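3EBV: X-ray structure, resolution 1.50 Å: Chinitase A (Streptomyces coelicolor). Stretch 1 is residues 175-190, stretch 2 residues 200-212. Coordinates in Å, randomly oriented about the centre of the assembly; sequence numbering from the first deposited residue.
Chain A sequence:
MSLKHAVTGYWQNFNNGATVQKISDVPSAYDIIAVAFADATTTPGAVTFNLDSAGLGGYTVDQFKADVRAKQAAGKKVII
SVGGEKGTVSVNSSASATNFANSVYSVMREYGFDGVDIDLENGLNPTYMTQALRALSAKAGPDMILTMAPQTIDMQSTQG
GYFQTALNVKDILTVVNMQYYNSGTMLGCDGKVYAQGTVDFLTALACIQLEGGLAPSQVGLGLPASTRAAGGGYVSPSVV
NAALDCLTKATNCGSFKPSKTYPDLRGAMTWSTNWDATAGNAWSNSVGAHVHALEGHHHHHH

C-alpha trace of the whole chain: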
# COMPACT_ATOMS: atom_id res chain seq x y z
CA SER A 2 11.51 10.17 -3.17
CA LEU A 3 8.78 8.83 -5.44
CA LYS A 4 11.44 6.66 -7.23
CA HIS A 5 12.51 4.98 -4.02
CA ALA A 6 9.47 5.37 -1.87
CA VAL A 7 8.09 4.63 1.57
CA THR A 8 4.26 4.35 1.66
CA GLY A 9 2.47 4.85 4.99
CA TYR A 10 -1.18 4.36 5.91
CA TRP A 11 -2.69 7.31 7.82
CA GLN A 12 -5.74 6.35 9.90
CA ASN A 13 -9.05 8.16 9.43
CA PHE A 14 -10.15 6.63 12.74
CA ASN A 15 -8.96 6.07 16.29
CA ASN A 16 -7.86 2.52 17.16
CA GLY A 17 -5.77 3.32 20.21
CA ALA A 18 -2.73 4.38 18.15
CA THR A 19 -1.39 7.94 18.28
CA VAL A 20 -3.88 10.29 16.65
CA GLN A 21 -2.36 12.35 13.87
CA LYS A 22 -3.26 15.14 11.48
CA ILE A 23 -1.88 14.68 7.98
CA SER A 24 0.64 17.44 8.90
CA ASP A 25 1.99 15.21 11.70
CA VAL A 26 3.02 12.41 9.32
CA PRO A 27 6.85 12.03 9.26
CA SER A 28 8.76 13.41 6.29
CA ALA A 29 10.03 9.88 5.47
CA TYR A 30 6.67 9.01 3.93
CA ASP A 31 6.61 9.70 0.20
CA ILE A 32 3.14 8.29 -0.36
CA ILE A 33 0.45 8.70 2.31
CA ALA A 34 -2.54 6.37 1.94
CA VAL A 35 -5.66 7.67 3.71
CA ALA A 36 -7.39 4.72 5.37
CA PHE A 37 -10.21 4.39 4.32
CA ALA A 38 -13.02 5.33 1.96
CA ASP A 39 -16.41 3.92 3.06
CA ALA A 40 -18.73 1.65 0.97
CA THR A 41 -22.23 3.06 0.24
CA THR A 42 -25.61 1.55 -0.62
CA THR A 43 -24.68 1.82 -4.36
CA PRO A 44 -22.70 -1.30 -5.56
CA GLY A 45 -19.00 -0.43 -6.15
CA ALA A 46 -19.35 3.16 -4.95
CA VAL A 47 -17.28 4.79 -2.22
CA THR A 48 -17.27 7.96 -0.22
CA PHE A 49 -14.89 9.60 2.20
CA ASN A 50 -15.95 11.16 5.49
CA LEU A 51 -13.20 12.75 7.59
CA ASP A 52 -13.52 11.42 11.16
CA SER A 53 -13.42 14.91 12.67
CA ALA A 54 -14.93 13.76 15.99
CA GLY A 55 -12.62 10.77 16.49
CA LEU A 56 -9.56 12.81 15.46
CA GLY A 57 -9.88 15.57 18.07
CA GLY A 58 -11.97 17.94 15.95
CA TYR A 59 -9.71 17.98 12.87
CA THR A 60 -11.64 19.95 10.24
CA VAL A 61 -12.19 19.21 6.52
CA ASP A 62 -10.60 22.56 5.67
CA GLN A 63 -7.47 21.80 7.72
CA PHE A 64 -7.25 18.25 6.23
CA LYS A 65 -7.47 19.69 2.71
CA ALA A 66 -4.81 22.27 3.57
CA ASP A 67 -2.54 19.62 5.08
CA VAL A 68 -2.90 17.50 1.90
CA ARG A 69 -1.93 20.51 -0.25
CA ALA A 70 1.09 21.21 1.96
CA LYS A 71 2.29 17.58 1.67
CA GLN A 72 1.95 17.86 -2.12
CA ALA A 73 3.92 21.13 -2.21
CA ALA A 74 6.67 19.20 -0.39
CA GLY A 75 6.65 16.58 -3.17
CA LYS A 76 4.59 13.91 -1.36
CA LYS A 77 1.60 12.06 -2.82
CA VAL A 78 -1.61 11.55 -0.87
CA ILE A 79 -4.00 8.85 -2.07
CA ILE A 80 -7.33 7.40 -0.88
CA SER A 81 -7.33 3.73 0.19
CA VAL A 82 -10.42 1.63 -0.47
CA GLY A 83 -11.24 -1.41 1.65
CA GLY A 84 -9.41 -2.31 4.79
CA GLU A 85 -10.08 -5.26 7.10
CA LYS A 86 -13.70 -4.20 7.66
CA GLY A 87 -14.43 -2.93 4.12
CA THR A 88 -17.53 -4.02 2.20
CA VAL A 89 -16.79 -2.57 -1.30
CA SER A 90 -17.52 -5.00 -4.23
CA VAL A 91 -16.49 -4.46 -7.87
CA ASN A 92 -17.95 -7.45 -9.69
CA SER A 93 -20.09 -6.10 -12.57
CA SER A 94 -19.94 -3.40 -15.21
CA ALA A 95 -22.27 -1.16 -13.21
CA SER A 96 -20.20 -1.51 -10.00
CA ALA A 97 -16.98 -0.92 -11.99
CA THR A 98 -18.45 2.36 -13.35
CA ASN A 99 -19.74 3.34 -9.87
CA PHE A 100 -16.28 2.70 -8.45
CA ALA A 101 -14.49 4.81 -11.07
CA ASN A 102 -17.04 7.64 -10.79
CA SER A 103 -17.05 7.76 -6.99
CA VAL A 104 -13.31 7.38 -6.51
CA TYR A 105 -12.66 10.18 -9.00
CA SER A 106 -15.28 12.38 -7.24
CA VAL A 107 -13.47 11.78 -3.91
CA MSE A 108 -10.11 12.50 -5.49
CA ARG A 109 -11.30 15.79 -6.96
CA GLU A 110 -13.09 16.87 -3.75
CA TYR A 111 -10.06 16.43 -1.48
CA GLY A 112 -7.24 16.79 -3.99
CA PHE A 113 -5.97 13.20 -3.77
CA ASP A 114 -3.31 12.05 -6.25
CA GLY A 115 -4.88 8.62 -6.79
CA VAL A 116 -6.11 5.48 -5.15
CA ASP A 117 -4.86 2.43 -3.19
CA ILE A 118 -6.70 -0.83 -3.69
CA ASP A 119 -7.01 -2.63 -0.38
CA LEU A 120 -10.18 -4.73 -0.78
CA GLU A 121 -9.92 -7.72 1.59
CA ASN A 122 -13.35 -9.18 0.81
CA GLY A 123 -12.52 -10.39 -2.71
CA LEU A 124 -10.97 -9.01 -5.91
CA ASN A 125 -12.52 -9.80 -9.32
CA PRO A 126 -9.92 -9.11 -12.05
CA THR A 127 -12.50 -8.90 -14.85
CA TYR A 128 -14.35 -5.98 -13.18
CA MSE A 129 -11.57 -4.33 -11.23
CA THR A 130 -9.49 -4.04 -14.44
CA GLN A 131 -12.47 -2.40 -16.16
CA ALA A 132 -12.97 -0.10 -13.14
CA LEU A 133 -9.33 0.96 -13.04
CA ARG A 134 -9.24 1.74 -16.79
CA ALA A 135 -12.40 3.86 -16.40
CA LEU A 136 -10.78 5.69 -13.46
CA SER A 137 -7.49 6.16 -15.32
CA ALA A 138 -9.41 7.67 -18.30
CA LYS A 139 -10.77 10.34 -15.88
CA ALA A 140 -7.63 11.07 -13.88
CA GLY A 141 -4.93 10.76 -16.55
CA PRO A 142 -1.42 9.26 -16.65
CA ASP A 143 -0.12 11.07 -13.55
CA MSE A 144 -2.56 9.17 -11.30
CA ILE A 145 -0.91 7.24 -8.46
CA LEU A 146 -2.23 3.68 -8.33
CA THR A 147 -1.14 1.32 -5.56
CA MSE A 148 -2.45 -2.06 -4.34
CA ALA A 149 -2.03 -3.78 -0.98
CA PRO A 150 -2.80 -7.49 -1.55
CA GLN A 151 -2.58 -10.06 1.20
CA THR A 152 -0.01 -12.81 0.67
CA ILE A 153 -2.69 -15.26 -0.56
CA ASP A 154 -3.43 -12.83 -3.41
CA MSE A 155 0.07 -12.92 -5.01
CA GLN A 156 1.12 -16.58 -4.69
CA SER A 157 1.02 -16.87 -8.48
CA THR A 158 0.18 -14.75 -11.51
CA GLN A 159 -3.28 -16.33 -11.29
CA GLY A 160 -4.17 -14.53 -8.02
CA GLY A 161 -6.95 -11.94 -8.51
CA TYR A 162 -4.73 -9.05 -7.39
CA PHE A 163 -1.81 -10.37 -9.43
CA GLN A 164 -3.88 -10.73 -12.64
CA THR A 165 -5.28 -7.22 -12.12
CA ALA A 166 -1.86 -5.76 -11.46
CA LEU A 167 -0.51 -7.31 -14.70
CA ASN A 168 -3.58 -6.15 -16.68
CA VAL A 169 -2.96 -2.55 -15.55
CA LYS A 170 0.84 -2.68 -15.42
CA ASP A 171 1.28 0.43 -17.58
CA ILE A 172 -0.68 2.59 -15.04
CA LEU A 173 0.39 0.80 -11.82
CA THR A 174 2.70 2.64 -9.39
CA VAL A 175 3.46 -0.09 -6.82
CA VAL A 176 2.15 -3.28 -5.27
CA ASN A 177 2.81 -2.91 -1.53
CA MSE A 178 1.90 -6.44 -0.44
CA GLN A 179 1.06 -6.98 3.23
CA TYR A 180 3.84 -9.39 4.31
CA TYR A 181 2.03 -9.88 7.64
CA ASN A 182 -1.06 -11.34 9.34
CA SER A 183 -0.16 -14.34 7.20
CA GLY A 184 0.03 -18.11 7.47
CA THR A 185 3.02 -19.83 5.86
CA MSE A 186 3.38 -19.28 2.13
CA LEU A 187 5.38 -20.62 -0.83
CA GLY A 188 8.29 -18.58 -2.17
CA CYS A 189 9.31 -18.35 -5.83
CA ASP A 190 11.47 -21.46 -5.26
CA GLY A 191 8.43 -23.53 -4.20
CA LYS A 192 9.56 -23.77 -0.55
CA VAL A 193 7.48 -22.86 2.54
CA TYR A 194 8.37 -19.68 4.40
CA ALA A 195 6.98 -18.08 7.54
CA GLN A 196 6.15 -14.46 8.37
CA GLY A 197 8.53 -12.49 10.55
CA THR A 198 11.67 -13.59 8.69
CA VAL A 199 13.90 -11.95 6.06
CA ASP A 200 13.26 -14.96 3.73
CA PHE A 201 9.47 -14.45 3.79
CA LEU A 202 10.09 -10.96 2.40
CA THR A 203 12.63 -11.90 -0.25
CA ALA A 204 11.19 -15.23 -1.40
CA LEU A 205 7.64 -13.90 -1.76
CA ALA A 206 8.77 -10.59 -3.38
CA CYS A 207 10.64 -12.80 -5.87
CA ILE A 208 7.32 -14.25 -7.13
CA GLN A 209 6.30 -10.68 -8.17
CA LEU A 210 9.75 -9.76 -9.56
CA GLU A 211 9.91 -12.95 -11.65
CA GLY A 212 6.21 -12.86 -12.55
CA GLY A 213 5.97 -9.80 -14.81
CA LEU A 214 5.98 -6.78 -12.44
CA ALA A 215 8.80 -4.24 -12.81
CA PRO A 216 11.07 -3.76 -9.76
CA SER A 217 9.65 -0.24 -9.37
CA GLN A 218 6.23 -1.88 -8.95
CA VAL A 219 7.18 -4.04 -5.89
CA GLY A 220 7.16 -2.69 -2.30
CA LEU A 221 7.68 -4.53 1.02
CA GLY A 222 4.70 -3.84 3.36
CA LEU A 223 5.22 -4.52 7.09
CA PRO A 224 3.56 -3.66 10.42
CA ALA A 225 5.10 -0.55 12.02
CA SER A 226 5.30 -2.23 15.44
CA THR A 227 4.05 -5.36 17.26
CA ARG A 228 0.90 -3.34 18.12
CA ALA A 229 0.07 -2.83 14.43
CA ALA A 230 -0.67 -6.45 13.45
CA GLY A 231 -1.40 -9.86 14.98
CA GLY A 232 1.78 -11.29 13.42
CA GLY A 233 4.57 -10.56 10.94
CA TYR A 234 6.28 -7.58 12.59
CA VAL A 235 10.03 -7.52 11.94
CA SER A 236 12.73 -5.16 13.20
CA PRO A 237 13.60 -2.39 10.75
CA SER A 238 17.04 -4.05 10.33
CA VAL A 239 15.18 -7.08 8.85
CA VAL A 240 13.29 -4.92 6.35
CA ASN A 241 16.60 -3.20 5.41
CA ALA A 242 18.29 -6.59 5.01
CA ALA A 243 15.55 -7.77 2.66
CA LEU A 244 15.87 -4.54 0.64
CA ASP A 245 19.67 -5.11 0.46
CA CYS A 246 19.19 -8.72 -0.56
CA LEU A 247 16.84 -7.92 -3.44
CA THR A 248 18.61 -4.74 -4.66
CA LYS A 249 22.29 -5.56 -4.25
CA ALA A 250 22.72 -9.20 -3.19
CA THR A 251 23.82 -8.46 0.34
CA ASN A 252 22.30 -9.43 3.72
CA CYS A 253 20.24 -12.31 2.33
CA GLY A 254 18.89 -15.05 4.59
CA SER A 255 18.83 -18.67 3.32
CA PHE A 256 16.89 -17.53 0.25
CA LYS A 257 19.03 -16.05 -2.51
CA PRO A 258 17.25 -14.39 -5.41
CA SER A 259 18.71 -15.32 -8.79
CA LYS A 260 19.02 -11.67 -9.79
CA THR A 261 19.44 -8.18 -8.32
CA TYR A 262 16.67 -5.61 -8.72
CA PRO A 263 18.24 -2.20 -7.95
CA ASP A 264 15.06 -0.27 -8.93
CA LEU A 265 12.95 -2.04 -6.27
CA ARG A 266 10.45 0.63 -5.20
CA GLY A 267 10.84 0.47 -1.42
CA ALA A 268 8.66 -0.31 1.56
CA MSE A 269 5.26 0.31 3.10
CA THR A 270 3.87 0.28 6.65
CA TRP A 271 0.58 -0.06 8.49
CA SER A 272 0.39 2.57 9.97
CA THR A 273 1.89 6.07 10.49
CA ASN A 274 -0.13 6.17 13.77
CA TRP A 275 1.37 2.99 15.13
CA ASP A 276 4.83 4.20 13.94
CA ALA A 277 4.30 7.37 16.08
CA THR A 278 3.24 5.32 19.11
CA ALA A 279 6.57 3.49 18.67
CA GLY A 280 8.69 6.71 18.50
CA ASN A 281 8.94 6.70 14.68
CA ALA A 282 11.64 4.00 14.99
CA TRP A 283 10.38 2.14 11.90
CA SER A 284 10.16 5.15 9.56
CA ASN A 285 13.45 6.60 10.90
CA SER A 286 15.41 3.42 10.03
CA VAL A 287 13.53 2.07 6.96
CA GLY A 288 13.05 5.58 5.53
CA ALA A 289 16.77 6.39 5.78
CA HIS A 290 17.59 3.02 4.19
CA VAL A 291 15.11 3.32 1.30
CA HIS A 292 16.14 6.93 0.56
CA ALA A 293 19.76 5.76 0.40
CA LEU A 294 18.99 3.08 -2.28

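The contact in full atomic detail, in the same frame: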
# COMPACT_ATOMS: atom_id res chain seq x y z
N VAL A 175 2.78 0.94 -7.63
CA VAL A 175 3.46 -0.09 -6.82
C VAL A 175 2.46 -0.99 -6.14
O VAL A 175 1.38 -0.55 -5.72
CB VAL A 175 4.43 0.56 -5.79
CG1 VAL A 175 3.71 1.54 -4.84
CG2 VAL A 175 5.19 -0.48 -4.99
N VAL A 176 2.85 -2.27 -6.07
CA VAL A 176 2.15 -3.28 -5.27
C VAL A 176 2.88 -3.36 -3.95
O VAL A 176 3.98 -3.91 -3.88
CB VAL A 176 2.10 -4.66 -5.93
CG1 VAL A 176 1.38 -5.66 -5.05
CG2 VAL A 176 1.34 -4.56 -7.29
N ASN A 177 2.28 -2.80 -2.90
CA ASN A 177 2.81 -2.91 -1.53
C ASN A 177 2.11 -4.08 -0.83
O ASN A 177 1.13 -3.89 -0.10
CB ASN A 177 2.54 -1.63 -0.73
CG ASN A 177 3.32 -0.42 -1.24
OD1 ASN A 177 4.54 -0.49 -1.49
ND2 ASN A 177 2.62 0.76 -1.33
N MSE A 178 2.55 -5.30 -1.10
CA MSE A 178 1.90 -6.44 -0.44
C MSE A 178 2.06 -6.37 1.08
O MSE A 178 3.04 -5.82 1.59
CB MSE A 178 2.43 -7.79 -0.98
CG MSE A 178 1.69 -8.97 -0.37
SE MSE A 178 2.12 -10.61 -1.39
CE MSE A 178 3.91 -10.93 -0.77
N GLN A 179 1.05 -6.94 1.77
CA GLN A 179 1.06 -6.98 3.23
C GLN A 179 1.76 -8.30 3.63
O GLN A 179 1.16 -9.39 3.64
CB GLN A 179 -0.38 -6.99 3.78
CG GLN A 179 -1.18 -5.77 3.37
CD GLN A 179 -2.61 -5.87 3.92
OE1 GLN A 179 -2.82 -6.21 5.09
NE2 GLN A 179 -3.58 -5.58 3.06
N TYR A 180 3.07 -8.18 3.93
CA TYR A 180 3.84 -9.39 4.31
C TYR A 180 3.63 -9.71 5.81
O TYR A 180 4.60 -9.78 6.62
CB TYR A 180 5.35 -9.17 4.03
CG TYR A 180 5.71 -9.06 2.57
CD1 TYR A 180 6.38 -10.09 1.91
CD2 TYR A 180 5.40 -7.89 1.85
CE1 TYR A 180 6.76 -9.97 0.56
CE2 TYR A 180 5.72 -7.78 0.51
CZ TYR A 180 6.42 -8.81 -0.15
OH TYR A 180 6.73 -8.68 -1.48
N TYR A 181 2.36 -9.77 6.21
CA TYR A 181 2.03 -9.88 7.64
C TYR A 181 0.58 -10.31 7.79
O TYR A 181 -0.16 -10.39 6.81
CB TYR A 181 2.30 -8.55 8.37
CG TYR A 181 1.59 -7.34 7.78
CD1 TYR A 181 0.30 -6.95 8.21
CD2 TYR A 181 2.24 -6.51 6.88
CE1 TYR A 181 -0.33 -5.80 7.67
CE2 TYR A 181 1.63 -5.35 6.36
CZ TYR A 181 0.35 -5.00 6.76
OH TYR A 181 -0.22 -3.90 6.20
N ASN A 182 0.22 -10.63 9.04
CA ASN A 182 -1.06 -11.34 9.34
C ASN A 182 -1.26 -12.53 8.42
O ASN A 182 -2.36 -12.79 7.91
CB ASN A 182 -2.30 -10.40 9.23
CG ASN A 182 -2.28 -9.30 10.26
OD1 ASN A 182 -1.94 -9.53 11.42
ND2 ASN A 182 -2.61 -8.09 9.82
N SER A 183 -0.19 -13.29 8.22
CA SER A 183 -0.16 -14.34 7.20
C SER A 183 0.25 -15.70 7.76
O SER A 183 1.20 -15.77 8.53
CB SER A 183 0.87 -13.97 6.10
OG SER A 183 0.90 -14.95 5.10
N GLY A 184 -0.44 -16.75 7.29
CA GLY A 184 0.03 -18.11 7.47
C GLY A 184 1.29 -18.33 6.60
O GLY A 184 1.72 -17.44 5.83
N THR A 185 1.85 -19.52 6.70
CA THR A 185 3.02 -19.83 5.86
C THR A 185 2.60 -19.79 4.38
O THR A 185 1.43 -20.01 4.01
CB THR A 185 3.66 -21.19 6.21
OG1 THR A 185 2.67 -22.21 6.07
CG2 THR A 185 4.22 -21.18 7.64
N MSE A 186 3.59 -19.46 3.55
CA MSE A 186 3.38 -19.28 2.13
C MSE A 186 4.52 -19.88 1.33
O MSE A 186 5.61 -20.05 1.87
CB MSE A 186 3.34 -17.76 1.83
CG MSE A 186 2.13 -17.06 2.43
SE MSE A 186 0.51 -17.50 1.42
CE MSE A 186 -0.79 -17.49 2.91
N LEU A 187 4.29 -20.15 0.05
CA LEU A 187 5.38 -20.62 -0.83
C LEU A 187 6.18 -19.42 -1.35
O LEU A 187 5.59 -18.36 -1.68
CB LEU A 187 4.86 -21.42 -2.01
CG LEU A 187 4.02 -22.62 -1.62
CD1 LEU A 187 3.63 -23.34 -2.91
CD2 LEU A 187 4.87 -23.57 -0.79
N GLY A 188 7.49 -19.57 -1.47
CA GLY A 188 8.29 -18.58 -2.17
C GLY A 188 8.44 -18.92 -3.65
O GLY A 188 7.86 -19.91 -4.13
N CYS A 189 9.20 -18.09 -4.38
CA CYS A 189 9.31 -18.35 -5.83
C CYS A 189 10.07 -19.65 -6.14
O CYS A 189 10.01 -20.16 -7.27
CB CYS A 189 10.00 -17.19 -6.54
SG CYS A 189 11.71 -16.99 -5.96
N ASP A 190 10.76 -20.18 -5.13
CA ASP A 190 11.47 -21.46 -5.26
C ASP A 190 10.60 -22.67 -4.89
O ASP A 190 11.11 -23.84 -4.91
CB ASP A 190 12.70 -21.44 -4.35
CG ASP A 190 12.36 -21.22 -2.87
OD1 ASP A 190 11.17 -21.05 -2.54
OD2 ASP A 190 13.31 -21.16 -2.04
N ASP A 200 13.55 -14.11 4.89
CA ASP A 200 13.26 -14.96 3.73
C ASP A 200 11.80 -14.86 3.27
O ASP A 200 11.50 -14.99 2.09
CB ASP A 200 13.52 -16.46 4.06
CG ASP A 200 15.00 -16.86 4.05
OD1 ASP A 200 15.85 -16.11 3.53
OD2 ASP A 200 15.23 -17.98 4.56
N PHE A 201 10.88 -14.63 4.21
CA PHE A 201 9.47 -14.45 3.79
C PHE A 201 9.38 -13.23 2.89
O PHE A 201 8.66 -13.26 1.88
CB PHE A 201 8.65 -14.21 5.04
CG PHE A 201 7.13 -14.33 4.86
CD1 PHE A 201 6.51 -15.56 4.69
CD2 PHE A 201 6.35 -13.17 4.94
CE1 PHE A 201 5.09 -15.64 4.62
CE2 PHE A 201 4.93 -13.26 4.86
CZ PHE A 201 4.31 -14.45 4.71
N LEU A 202 10.11 -12.17 3.23
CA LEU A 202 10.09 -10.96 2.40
C LEU A 202 10.71 -11.22 1.03
O LEU A 202 10.14 -10.91 -0.01
CB LEU A 202 10.80 -9.80 3.10
CG LEU A 202 10.28 -9.49 4.52
CD1 LEU A 202 11.00 -8.30 5.12
CD2 LEU A 202 8.75 -9.25 4.51
N THR A 203 11.93 -11.78 1.03
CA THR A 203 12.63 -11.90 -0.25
C THR A 203 12.06 -12.97 -1.17
O THR A 203 11.94 -12.75 -2.39
CB THR A 203 14.16 -12.16 -0.02
OG1 THR A 203 14.30 -13.36 0.77
CG2 THR A 203 14.79 -11.01 0.73
N ALA A 204 11.72 -14.14 -0.60
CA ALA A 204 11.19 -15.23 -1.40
C ALA A 204 9.80 -14.98 -1.98
O ALA A 204 9.47 -15.49 -3.06
CB ALA A 204 11.25 -16.55 -0.62
N LEU A 205 8.97 -14.23 -1.23
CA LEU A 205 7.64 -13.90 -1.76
C LEU A 205 7.73 -12.70 -2.71
O LEU A 205 7.00 -12.69 -3.71
CB LEU A 205 6.66 -13.61 -0.61
CG LEU A 205 5.99 -14.86 -0.03
CD1 LEU A 205 6.95 -15.87 0.58
CD2 LEU A 205 4.98 -14.42 1.04
N ALA A 206 8.57 -11.69 -2.41
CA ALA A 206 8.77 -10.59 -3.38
C ALA A 206 9.27 -11.13 -4.71
O ALA A 206 8.87 -10.66 -5.78
CB ALA A 206 9.71 -9.55 -2.83
N CYS A 207 10.11 -12.16 -4.65
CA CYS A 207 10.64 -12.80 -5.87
C CYS A 207 9.51 -13.28 -6.81
O CYS A 207 9.66 -13.25 -8.04
CB CYS A 207 11.49 -14.00 -5.39
SG CYS A 207 12.14 -15.06 -6.68
N ILE A 208 8.39 -13.76 -6.26
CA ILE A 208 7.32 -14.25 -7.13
C ILE A 208 6.83 -13.07 -8.01
O ILE A 208 6.54 -13.25 -9.20
CB ILE A 208 6.11 -14.78 -6.30
CG1 ILE A 208 6.52 -15.93 -5.38
CG2 ILE A 208 4.97 -15.24 -7.21
CD1 ILE A 208 5.43 -16.29 -4.38
N GLN A 209 6.71 -11.88 -7.41
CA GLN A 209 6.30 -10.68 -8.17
C GLN A 209 7.36 -10.25 -9.18
O GLN A 209 7.04 -9.96 -10.35
CB GLN A 209 6.00 -9.54 -7.19
CG GLN A 209 4.80 -9.88 -6.31
CD GLN A 209 4.58 -8.92 -5.16
OE1 GLN A 209 4.81 -7.72 -5.29
NE2 GLN A 209 4.15 -9.46 -4.03
N LEU A 210 8.62 -10.22 -8.73
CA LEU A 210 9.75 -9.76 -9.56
C LEU A 210 10.03 -10.68 -10.74
O LEU A 210 10.54 -10.21 -11.77
CB LEU A 210 11.01 -9.54 -8.72
CG LEU A 210 10.88 -8.47 -7.61
CD1 LEU A 210 11.90 -8.70 -6.50
CD2 LEU A 210 11.02 -7.07 -8.26
N GLU A 211 9.74 -11.97 -10.57
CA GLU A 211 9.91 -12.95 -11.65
C GLU A 211 8.61 -13.17 -12.43
O GLU A 211 8.61 -13.92 -13.42
CB GLU A 211 10.43 -14.31 -11.09
CG GLU A 211 11.80 -14.19 -10.44
CD GLU A 211 12.37 -15.55 -10.00
OE1 GLU A 211 11.59 -16.55 -9.92
OE2 GLU A 211 13.61 -15.58 -9.73
N GLY A 212 7.50 -12.54 -12.00
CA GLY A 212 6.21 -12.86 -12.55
C GLY A 212 5.58 -11.76 -13.41
O GLY A 212 4.38 -11.79 -13.64
O HOH W 1 5.14 -6.72 -2.72

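Stretch 1 begins as a strand at Val 175, gives way to a loop that includes Tyr 180, and returns as the short strand Met 186-Leu 187 before Gly 188 and Cys 189. Stretch 2 is mostly helix, Asp 200 to Leu 210. The axes of the first strand and the helix approach to 10.9 Å at 142°, closer to antiparallel than to parallel, a spacing that leaves room for a layer of side chains. The return segment comes much nearer: the CA atoms of Gly 188 and Ala 204 lie 4.5 Å apart.

That approach depends on glycine. A CB on Gly 188 would sit 2.6 Å from Ala 204 CB, a clash; without one, the chain passes close enough for Cys 189 N to donate a hydrogen bond to Ala 204 O (2.9 Å). A disulfide between Cys 189 SG and Cys 207 SG (2.1 Å), with chi3 at 85°, near the relaxed right angle, fixes the same corner covalently.

In the layer between strand and helix, Tyr 180 gives up the most surface. Its CB meets Leu 202 CD2 at 3.4 Å, and its CE1 lies 3.8 Å from Leu 205 CB. The buried hydroxyl is served by a water: Tyr 180 OH is 2.8 Å from water 1, which donates to Gln 209 OE1 (2.8 Å), so a bridge joins the two polar groups within an otherwise largely apolar layer. Selenomethionine Met 178 reaches the same region, with CE 3.8 Å from Leu 205 CB and SE 3.5 Å from Gln 209 NE2.

The Phe 201 ring packs against the loop. Ser 183 OG approaches the ring edge, 3.5 Å from Phe 201 CZ, while hydrogen-bonding to Gly 184 O (2.7 Å). Met 186 CB contacts both Phe 201 CE1 (3.9 Å) and Leu 205 CD2 (3.8 Å).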